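PDB 3G7Q: valine-pyruvate aminotransferase from Salmonella typhimurium, which probably transfers the amino group of L-valine to pyruvate, giving 3-methyl-2-oxobutanoate and L-alanine with pyridoxal 5'-phosphate as cofactor, in the biosynthesis of alanine. Local coordinates for residues A64-A67 with L68-D72; A85-L88 with R89-G93; P136-I139 with G140-D143; R296-L299 with L300-S303; K379-P382 with H383-Q386. All coordinates share one frame; numbering follows the deposited sequence. Where two conformers were deposited one is given.

Contact 1: A64-A67 with L68-D72; sequences AADA and LCNYD
The carbonyl oxygen of A65 takes the main-chain N-H of C69 in a short, fairly straight bond (C69 N to A65 O 2.8 Å, N-H...O 154°), and the side chain of C69 folds back over the same oxygen. With C69 SG anti to its carbonyl carbon (chi1 -60°), the sulfur is turned back toward the preceding turn and comes within 3.3 Å of A65 O. One residue earlier the N-H of L68 is shared: its better bond goes to A64 O at 3.2 Å, and a weak, more bent one goes from L68 N to A65 O. The branched end of L68 lies back along A64, with CG 3.6 Å from A64 O. At D66 the grip has slackened, for N70 N reaches D66 O only weakly, at 3.3 Å, as the backbone of N70 turns to an extended conformation. Around this core the two sides differ. A64 and A67 rest on M285, and A67 also on A288, of helix 285-295. A65, L68 and C69 instead pack against Q52, L55 and Q48 of the second subunit, to which L68 is also joined through its backbone. Mixed bonding of this sort is characteristic of the C-terminal turn of a helix, where i+4 bonding weakens and i+3 bonding appears, here in a short helix wedged into the dimer interface of an aminotransferase of the class I and II family.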
# COMPACT_ATOMS: atom_id res chain seq x y z
N ALA A 64 0.02 16.37 -13.43
CA ALA A 64 0.94 15.41 -12.83
C ALA A 64 1.39 15.94 -11.47
O ALA A 64 1.39 15.21 -10.48
CB ALA A 64 2.14 15.15 -13.73
N ALA A 65 1.77 17.21 -11.44
CA ALA A 65 2.19 17.83 -10.20
C ALA A 65 1.04 17.82 -9.19
O ALA A 65 1.26 17.55 -8.01
CB ALA A 65 2.70 19.27 -10.43
N ASP A 66 -0.19 18.09 -9.64
CA ASP A 66 -1.35 18.08 -8.73
C ASP A 66 -1.53 16.70 -8.09
O ASP A 66 -1.84 16.58 -6.90
CB ASP A 66 -2.64 18.43 -9.46
CG ASP A 66 -2.77 19.89 -9.82
OD1 ASP A 66 -2.01 20.74 -9.32
OD2 ASP A 66 -3.70 20.19 -10.62
N ALA A 67 -1.32 15.67 -8.88
CA ALA A 67 -1.47 14.28 -8.45
C ALA A 67 -0.45 13.90 -7.37
O ALA A 67 -0.76 13.17 -6.43
CB ALA A 67 -1.32 13.37 -9.65
N LEU A 68 0.78 14.40 -7.49
CA LEU A 68 1.83 14.04 -6.56
C LEU A 68 1.93 14.96 -5.36
O LEU A 68 2.29 14.53 -4.26
CB LEU A 68 3.18 14.00 -7.31
CG LEU A 68 3.29 12.92 -8.38
CD1 LEU A 68 4.37 13.23 -9.40
CD2 LEU A 68 3.52 11.56 -7.74
N CYS A 69 1.61 16.24 -5.56
CA CYS A 69 1.76 17.24 -4.52
C CYS A 69 0.54 17.46 -3.62
O CYS A 69 0.63 18.25 -2.69
CB CYS A 69 2.19 18.57 -5.14
SG CYS A 69 3.80 18.38 -6.00
N ASN A 70 -0.55 16.77 -3.91
CA ASN A 70 -1.78 16.83 -3.10
C ASN A 70 -2.18 15.45 -2.61
O ASN A 70 -2.10 14.48 -3.36
CB ASN A 70 -2.89 17.43 -3.92
CG ASN A 70 -2.65 18.88 -4.21
OD1 ASN A 70 -2.43 19.27 -5.36
ND2 ASN A 70 -2.65 19.68 -3.17
N TYR A 71 -2.58 15.36 -1.34
CA TYR A 71 -2.97 14.06 -0.75
C TYR A 71 -4.19 13.51 -1.49
O TYR A 71 -4.25 12.30 -1.77
CB TYR A 71 -3.27 14.16 0.75
CG TYR A 71 -3.62 12.83 1.39
N ASP A 72 -5.13 14.39 -1.81
CA ASP A 72 -6.32 14.02 -2.58
C ASP A 72 -6.65 15.19 -3.53
O ASP A 72 -7.54 16.00 -3.27
CB ASP A 72 -7.48 13.68 -1.62
CG ASP A 72 -8.73 13.20 -2.35
OD1 ASP A 72 -8.64 12.77 -3.53
OD2 ASP A 72 -9.82 13.26 -1.73

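Contact 2: A85-L88 with R89-G93; sequences AVLL and RETLG
Near the C-terminal end of helix 77-92, T91 turns its side chain back one turn onto L87 and bonds the same carbonyl twice. T91 OG1 lies 2.6 Å from L87 O and T91 N lies 2.9 Å from it, the two donors coming from opposite faces of the carbonyl plane. With chi1 at 66° the hydroxyl sits between its own backbone N and carbonyl carbon and faces L87 O, while T91 CG2 falls 3.6 Å from L87 CD1, where the methyl groups meet at a slant. This i to i+4 return is a common way for a threonine to satisfy its hydroxyl within a helix; the regular i+4 bonding continues beside it with E90 N to V86 O at 2.9 Å. L88 and L92 run side by side in the same direction, their CD2 and CD1 atoms 4.1 Å apart. The stem of R89 lies against A85, with R89 CG 3.1 Å from A85 O, before the chain bends at chi3 (78°) and carries NH1 to I96 O and a salt bridge with E97. Helical geometry stops at G93, whose phi is positive (75°) and whose N is weakly bonded to R89 O at 3.1 Å.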
# COMPACT_ATOMS: atom_id res chain seq x y z
N ALA A 85 -17.68 5.48 -11.22
CA ALA A 85 -19.11 5.28 -11.05
C ALA A 85 -19.85 5.63 -12.35
O ALA A 85 -20.64 4.81 -12.85
CB ALA A 85 -19.67 6.10 -9.86
N VAL A 86 -19.58 6.82 -12.90
CA VAL A 86 -20.22 7.24 -14.15
C VAL A 86 -19.89 6.27 -15.28
O VAL A 86 -20.78 5.87 -16.04
CB VAL A 86 -19.84 8.70 -14.52
CG1 VAL A 86 -20.37 9.06 -15.89
CG2 VAL A 86 -20.41 9.67 -13.48
N LEU A 87 -18.63 5.84 -15.37
CA LEU A 87 -18.22 4.89 -16.40
C LEU A 87 -19.02 3.60 -16.35
O LEU A 87 -19.53 3.12 -17.40
CB LEU A 87 -16.75 4.53 -16.25
CG LEU A 87 -16.16 3.49 -17.20
CD1 LEU A 87 -16.14 4.05 -18.61
CD2 LEU A 87 -14.76 3.05 -16.75
N LEU A 88 -19.12 3.01 -15.16
CA LEU A 88 -19.80 1.72 -15.01
C LEU A 88 -21.31 1.85 -15.18
O LEU A 88 -21.96 0.98 -15.79
CB LEU A 88 -19.43 1.04 -13.69
CG LEU A 88 -17.96 0.62 -13.55
CD1 LEU A 88 -17.70 0.12 -12.12
CD2 LEU A 88 -17.49 -0.42 -14.61
N ARG A 89 -21.86 2.94 -14.66
CA ARG A 89 -23.27 3.23 -14.86
C ARG A 89 -23.63 3.38 -16.34
O ARG A 89 -24.58 2.74 -16.82
CB ARG A 89 -23.66 4.53 -14.16
CG ARG A 89 -23.67 4.49 -12.66
CD ARG A 89 -23.81 5.88 -12.07
NE ARG A 89 -25.16 6.37 -12.12
CZ ARG A 89 -26.14 5.98 -11.29
NH1 ARG A 89 -25.93 5.05 -10.36
NH2 ARG A 89 -27.35 6.50 -11.42
N GLU A 90 -22.86 4.17 -17.08
CA GLU A 90 -23.22 4.45 -18.49
C GLU A 90 -22.81 3.40 -19.50
O GLU A 90 -23.46 3.28 -20.54
CB GLU A 90 -22.69 5.83 -18.93
CG GLU A 90 -23.45 7.00 -18.31
CD GLU A 90 -24.94 6.99 -18.66
OE1 GLU A 90 -25.30 6.90 -19.86
OE2 GLU A 90 -25.75 7.09 -17.71
N THR A 91 -21.76 2.64 -19.22
CA THR A 91 -21.30 1.63 -20.17
C THR A 91 -21.98 0.27 -19.97
O THR A 91 -22.25 -0.43 -20.95
CB THR A 91 -19.76 1.46 -20.13
OG1 THR A 91 -19.34 0.93 -18.87
CG2 THR A 91 -19.06 2.81 -20.37
N LEU A 92 -22.27 -0.10 -18.72
CA LEU A 92 -22.83 -1.43 -18.42
C LEU A 92 -24.23 -1.43 -17.80
O LEU A 92 -24.85 -2.48 -17.69
CB LEU A 92 -21.86 -2.19 -17.53
CG LEU A 92 -20.50 -2.53 -18.14
CD1 LEU A 92 -19.51 -3.07 -17.07
CD2 LEU A 92 -20.62 -3.53 -19.30
N GLY A 93 -24.71 -0.27 -17.39
CA GLY A 93 -26.00 -0.18 -16.72
C GLY A 93 -25.97 -0.66 -15.27
O GLY A 93 -27.01 -1.03 -14.73

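Contact 3: P136-I139 with G140-D143; sequences PEYI and GYAD
One face of the Y138 ring is occupied by the methyl group of A142, one helical turn on, with A142 CB 3.3 Å from Y138 CZ. The Y141 ring is approached differently: Y138 CD1 lies at its edge, in its plane, 3.4 Å from Y141 CD2. The two tyrosines therefore meet rim to rim, with centroids 5.7 Å apart and planes inclined at 54°, and neither covers the other. Both CG atoms are anti to the backbone N (chi1 166° in Y138, 162° in Y141), which brings the rings together on one flank of the helix. A142 N donates to Y138 O at 2.8 Å, the i+4 bond that sets A142 one turn on from the ring. D143 N makes the next i+4 bond, to I139 O at 2.9 Å, while I139 CD1 reaches across to the D143 carboxylate, 3.5 Å from OD1. In class I aminotransferases an aromatic residue at the start of this helix commonly covers the cofactor ring, and the place of Y138 beside N191 is consistent with that role. Around the short helix 138-142, helix 107-118 receives Y138 and A142 on Q108 and I139 on F115; I139 also packs on F132 of strand 129-132, and Y141 stacks on F373 and leans on L20 and L24 of helix 17-25.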
# COMPACT_ATOMS: atom_id res chain seq x y z
N PRO A 136 -7.28 -24.26 -9.79
CA PRO A 136 -6.31 -23.38 -9.16
C PRO A 136 -6.60 -21.88 -9.30
O PRO A 136 -7.18 -21.43 -10.29
CB PRO A 136 -5.01 -23.73 -9.89
CG PRO A 136 -5.46 -24.10 -11.23
CD PRO A 136 -6.81 -24.74 -11.10
N GLU A 137 -6.18 -21.14 -8.28
CA GLU A 137 -6.32 -19.70 -8.20
C GLU A 137 -4.97 -19.13 -7.78
O GLU A 137 -4.18 -19.81 -7.14
CB GLU A 137 -7.36 -19.33 -7.14
CG GLU A 137 -8.80 -19.45 -7.59
CD GLU A 137 -9.22 -18.35 -8.58
OE1 GLU A 137 -8.42 -17.44 -8.85
OE2 GLU A 137 -10.35 -18.43 -9.10
N TYR A 138 -4.70 -17.90 -8.18
CA TYR A 138 -3.47 -17.23 -7.80
C TYR A 138 -3.48 -16.66 -6.38
O TYR A 138 -2.51 -16.82 -5.66
CB TYR A 138 -3.17 -16.10 -8.79
CG TYR A 138 -2.11 -15.15 -8.28
CD1 TYR A 138 -0.78 -15.53 -8.26
CD2 TYR A 138 -2.45 -13.89 -7.81
CE1 TYR A 138 0.20 -14.67 -7.78
CE2 TYR A 138 -1.47 -13.02 -7.32
CZ TYR A 138 -0.14 -13.42 -7.31
OH TYR A 138 0.87 -12.61 -6.83
N ILE A 139 -4.54 -16.01 -5.95
CA ILE A 139 -4.47 -15.40 -4.59
C ILE A 139 -4.09 -16.42 -3.48
O ILE A 139 -3.36 -16.08 -2.53
CB ILE A 139 -5.75 -14.57 -4.23
CG1 ILE A 139 -5.48 -13.72 -2.97
CG2 ILE A 139 -6.97 -15.46 -4.11
CD1 ILE A 139 -4.29 -12.74 -3.11
N GLY A 140 -4.56 -17.66 -3.63
CA GLY A 140 -4.14 -18.74 -2.72
C GLY A 140 -2.62 -18.91 -2.77
O GLY A 140 -1.97 -19.05 -1.73
N TYR A 141 -2.06 -18.90 -3.99
CA TYR A 141 -0.60 -18.97 -4.17
C TYR A 141 0.12 -17.75 -3.59
O TYR A 141 1.10 -17.90 -2.87
CB TYR A 141 -0.26 -19.13 -5.66
CG TYR A 141 1.16 -18.80 -6.11
CD1 TYR A 141 2.20 -19.67 -5.89
CD2 TYR A 141 1.43 -17.65 -6.83
CE1 TYR A 141 3.49 -19.39 -6.34
CE2 TYR A 141 2.71 -17.35 -7.30
CZ TYR A 141 3.74 -18.22 -7.05
OH TYR A 141 5.01 -17.92 -7.50
N ALA A 142 -0.37 -16.55 -3.91
CA ALA A 142 0.26 -15.30 -3.46
C ALA A 142 0.32 -15.18 -1.93
O ALA A 142 1.35 -14.78 -1.37
CB ALA A 142 -0.47 -14.11 -4.06
N ASP A 143 -0.77 -15.55 -1.27
CA ASP A 143 -0.87 -15.45 0.19
C ASP A 143 -0.65 -16.79 0.89
O ASP A 143 0.36 -17.46 0.64
CB ASP A 143 -2.23 -14.89 0.57
CG ASP A 143 -2.42 -13.46 0.08
OD1 ASP A 143 -1.65 -12.99 -0.78
OD2 ASP A 143 -3.36 -12.80 0.57

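Contact 4: R296-L299 with L300-S303; sequences RNDL and LRLS
D298 OD1 is gripped by R301 and by a bridging water. The salt bridge runs from R301 NH2 to D298 OD1 at 3.1 Å, with a weaker, longer bond from NE to the same oxygen. The oxygen lies in the plane of the guanidinium group, at its edge, yet the arginine meets it from 72° out of the carboxylate plane, the two flat groups standing at 84° to each other. R301 achieves this by running out straight through its first two torsions and then bending at chi3 (67°), so that its head turns back beside the aspartate. Water 2 closes the cluster: it donates to D298 OD1 at 3.0 Å and to N297 O at 2.8 Å, and accepts from R301 NE at 3.0 Å. Water 1 accepts the N-H of R301 (O to R301 N 2.9 Å) and donates weakly to N297 O. L302 CG lies 4.2 Å above the guanidinium plane, offset toward its rim. The main chain winds into helix 299-325 as L302 N bonds D298 O at 2.9 Å. L299 O then takes both S303 OG, at 3.0 Å, and S303 N, from opposite faces of its plane. Just before, N297 closes helix 285-295 in a Schellman motif, so one helix ends and the next begins within a few residues. The other carboxylate oxygen of D298 is held by the hydroxyl of Y50. A buried aspartate placed between an arginine, a tyrosine hydroxyl and the start of a helix would probably be kept ionised.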
# COMPACT_ATOMS: atom_id res chain seq x y z
N ARG A 296 -11.17 11.25 -21.60
CA ARG A 296 -10.87 11.24 -23.02
C ARG A 296 -11.53 10.09 -23.79
O ARG A 296 -11.33 9.97 -25.00
CB ARG A 296 -9.36 11.17 -23.22
CG ARG A 296 -8.60 12.33 -22.64
CD ARG A 296 -7.13 12.16 -22.83
NE ARG A 296 -6.43 13.31 -22.24
CZ ARG A 296 -5.22 13.73 -22.60
NH1 ARG A 296 -4.54 13.14 -23.58
NH2 ARG A 296 -4.69 14.78 -21.99
N ASN A 297 -12.30 9.26 -23.09
CA ASN A 297 -12.98 8.11 -23.67
C ASN A 297 -11.97 7.16 -24.33
O ASN A 297 -12.22 6.63 -25.41
CB ASN A 297 -14.07 8.55 -24.66
CG ASN A 297 -15.08 7.45 -24.96
OD1 ASN A 297 -15.55 6.76 -24.05
ND2 ASN A 297 -15.41 7.29 -26.23
N ASP A 298 -10.83 6.96 -23.67
CA ASP A 298 -9.77 6.09 -24.17
C ASP A 298 -9.67 4.76 -23.43
O ASP A 298 -9.09 3.82 -23.96
CB ASP A 298 -8.42 6.77 -24.02
CG ASP A 298 -8.24 7.94 -24.95
OD1 ASP A 298 -8.88 7.94 -26.03
OD2 ASP A 298 -7.44 8.83 -24.61
N LEU A 299 -10.21 4.67 -22.22
CA LEU A 299 -9.95 3.47 -21.40
C LEU A 299 -10.53 2.19 -22.02
O LEU A 299 -9.82 1.20 -22.22
CB LEU A 299 -10.44 3.71 -19.96
CG LEU A 299 -10.20 2.61 -18.93
CD1 LEU A 299 -8.71 2.28 -18.83
CD2 LEU A 299 -10.83 3.03 -17.57
N LEU A 300 -11.81 2.22 -22.35
CA LEU A 300 -12.43 1.07 -22.99
C LEU A 300 -11.89 0.84 -24.41
O LEU A 300 -11.64 -0.30 -24.81
CB LEU A 300 -13.97 1.22 -23.00
CG LEU A 300 -14.70 0.81 -21.70
CD1 LEU A 300 -14.05 1.38 -20.46
CD2 LEU A 300 -16.21 1.17 -21.73
N ARG A 301 -11.70 1.92 -25.18
CA ARG A 301 -11.21 1.81 -26.55
C ARG A 301 -9.85 1.09 -26.62
O ARG A 301 -9.61 0.22 -27.48
CB ARG A 301 -11.06 3.21 -27.16
CG ARG A 301 -10.49 3.24 -28.58
CD ARG A 301 -10.40 4.67 -29.16
NE ARG A 301 -9.42 5.51 -28.47
CZ ARG A 301 -8.11 5.49 -28.72
NH1 ARG A 301 -7.60 4.66 -29.62
NH2 ARG A 301 -7.30 6.29 -28.06
N LEU A 302 -8.96 1.50 -25.74
CA LEU A 302 -7.61 0.94 -25.75
C LEU A 302 -7.65 -0.52 -25.33
O LEU A 302 -6.97 -1.36 -25.92
CB LEU A 302 -6.69 1.75 -24.86
CG LEU A 302 -6.31 3.14 -25.39
CD1 LEU A 302 -5.50 3.86 -24.30
CD2 LEU A 302 -5.58 3.07 -26.75
N SER A 303 -8.47 -0.82 -24.32
CA SER A 303 -8.63 -2.22 -23.90
C SER A 303 -9.11 -3.09 -25.04
O SER A 303 -8.57 -4.17 -25.31
CB SER A 303 -9.61 -2.29 -22.72
OG SER A 303 -9.09 -1.59 -21.57
O HOH W 1 -13.32 4.31 -24.66
O HOH W 2 -11.26 7.75 -27.79

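Contact 5: K379-P382 with H383-Q386; sequences KPWP and HTHQ
W381 and H383 stack at the start of a 3-10 turn that carries the chain into strand 387-391. The imidazole of H383 lies in an offset stack with the six-membered ring of W381, centroids 4.3 Å apart and planes 29° apart, and H383 CD2 closes to 3.4 Å from W381 CH2. Beside it H383 CB stands over the five-membered ring, 3.5 Å from the centroid of the W381 pyrrole, in a CH-pi contact only 16° from the ring normal. Both have CG anti to the backbone N (W381 chi1 -170°), and with the backbone turning at P382 the two side chains run alongside each other in the same direction. W381 is further engaged by R155 in a cation-pi contact. Hydrogen bonds hold the turn itself, all of them spanning three residues as a 3-10 winding requires. T384 N reaches W381 O at 3.0 Å and H385 N reaches P382 O at 2.8 Å. Q386 N to H383 O, at 2.9 Å, carries the pattern on. The polar ends of the side chains find partners elsewhere in the chain: H383 NE2 bonds Y168, T384 OG1 bonds H371, H385 ND1 bonds E354 and Q386 OE1 bonds W345. These ties connect the turn to strands 165-169 and 341-345 of the six-stranded sheet and to helix 353-362. An apolar touch completes the set, T384 CG2 coming obliquely to W381 CE3 at 3.8 Å.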
# COMPACT_ATOMS: atom_id res chain seq x y z
N LYS A 379 -8.35 -33.14 -0.29
CA LYS A 379 -7.58 -34.35 -0.49
C LYS A 379 -6.40 -34.08 -1.43
O LYS A 379 -6.50 -33.26 -2.33
CB LYS A 379 -8.46 -35.45 -1.09
CG LYS A 379 -9.54 -35.94 -0.14
N PRO A 380 -5.27 -34.76 -1.21
CA PRO A 380 -4.15 -34.58 -2.12
C PRO A 380 -4.53 -35.03 -3.52
O PRO A 380 -5.40 -35.90 -3.65
CB PRO A 380 -3.07 -35.50 -1.53
CG PRO A 380 -3.43 -35.64 -0.14
CD PRO A 380 -4.92 -35.68 -0.12
N TRP A 381 -3.88 -34.49 -4.54
CA TRP A 381 -4.22 -34.78 -5.93
C TRP A 381 -2.95 -34.77 -6.76
O TRP A 381 -2.32 -33.72 -6.89
CB TRP A 381 -5.19 -33.71 -6.41
CG TRP A 381 -5.84 -33.94 -7.71
CD1 TRP A 381 -6.15 -35.12 -8.27
CD2 TRP A 381 -6.40 -32.92 -8.56
NE1 TRP A 381 -6.82 -34.92 -9.46
CE2 TRP A 381 -7.00 -33.58 -9.64
CE3 TRP A 381 -6.41 -31.52 -8.51
CZ2 TRP A 381 -7.62 -32.89 -10.70
CZ3 TRP A 381 -7.04 -30.82 -9.56
CH2 TRP A 381 -7.64 -31.51 -10.63
N PRO A 382 -2.53 -35.94 -7.28
CA PRO A 382 -1.27 -35.99 -8.05
C PRO A 382 -1.22 -35.00 -9.20
O PRO A 382 -0.15 -34.46 -9.54
CB PRO A 382 -1.25 -37.45 -8.55
CG PRO A 382 -1.96 -38.22 -7.49
CD PRO A 382 -3.11 -37.29 -7.11
N HIS A 383 -2.36 -34.75 -9.80
CA HIS A 383 -2.47 -33.73 -10.84
C HIS A 383 -1.77 -32.41 -10.53
O HIS A 383 -1.16 -31.81 -11.43
CB HIS A 383 -3.95 -33.44 -11.07
CG HIS A 383 -4.22 -32.39 -12.11
ND1 HIS A 383 -4.26 -32.68 -13.46
CD2 HIS A 383 -4.55 -31.08 -12.00
CE1 HIS A 383 -4.55 -31.58 -14.13
NE2 HIS A 383 -4.73 -30.59 -13.27
N THR A 384 -1.82 -31.95 -9.29
CA THR A 384 -1.20 -30.67 -8.93
C THR A 384 0.31 -30.69 -9.15
O THR A 384 0.92 -29.65 -9.32
CB THR A 384 -1.50 -30.24 -7.49
OG1 THR A 384 -0.81 -31.07 -6.54
CG2 THR A 384 -3.02 -30.28 -7.23
N HIS A 385 0.89 -31.89 -9.17
CA HIS A 385 2.33 -32.04 -9.40
C HIS A 385 2.69 -32.31 -10.86
O HIS A 385 3.82 -32.70 -11.16
CB HIS A 385 2.85 -33.17 -8.50
CG HIS A 385 2.73 -32.84 -7.05
ND1 HIS A 385 3.61 -31.96 -6.45
CD2 HIS A 385 1.82 -33.18 -6.11
CE1 HIS A 385 3.26 -31.81 -5.18
NE2 HIS A 385 2.18 -32.54 -4.95
N GLN A 386 1.75 -32.10 -11.77
CA GLN A 386 1.98 -32.33 -13.18
C GLN A 386 1.79 -31.06 -14.01
O GLN A 386 1.86 -31.13 -15.22
CB GLN A 386 1.03 -33.41 -13.69
CG GLN A 386 1.22 -34.73 -13.00
CD GLN A 386 0.21 -35.80 -13.37
OE1 GLN A 386 -0.63 -35.65 -14.27
NE2 GLN A 386 0.29 -36.91 -12.65

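In the fold
Of the five contacts only 2 and 4 touch, T91 CG2 packing 3.6 Å from L300 CD2 and L87 CD1 3.9 Å from L300 CD1, so the end of helix 77-92 rests on the start of helix 299-325. Contacts 3 and 5 approach to about 6 Å between nearest atoms without touching, and F374 bridges them by packing against P136, W381 and T384. Contact 1 lies at the subunit interface, which contact 3 also reaches through D143; it is about 10 Å from contact 4 by nearest atoms and about 49 Å from contact 5 between centres. Contact 3, about 9 Å from the chain's centre, is the most central and probably lies beside the cofactor site.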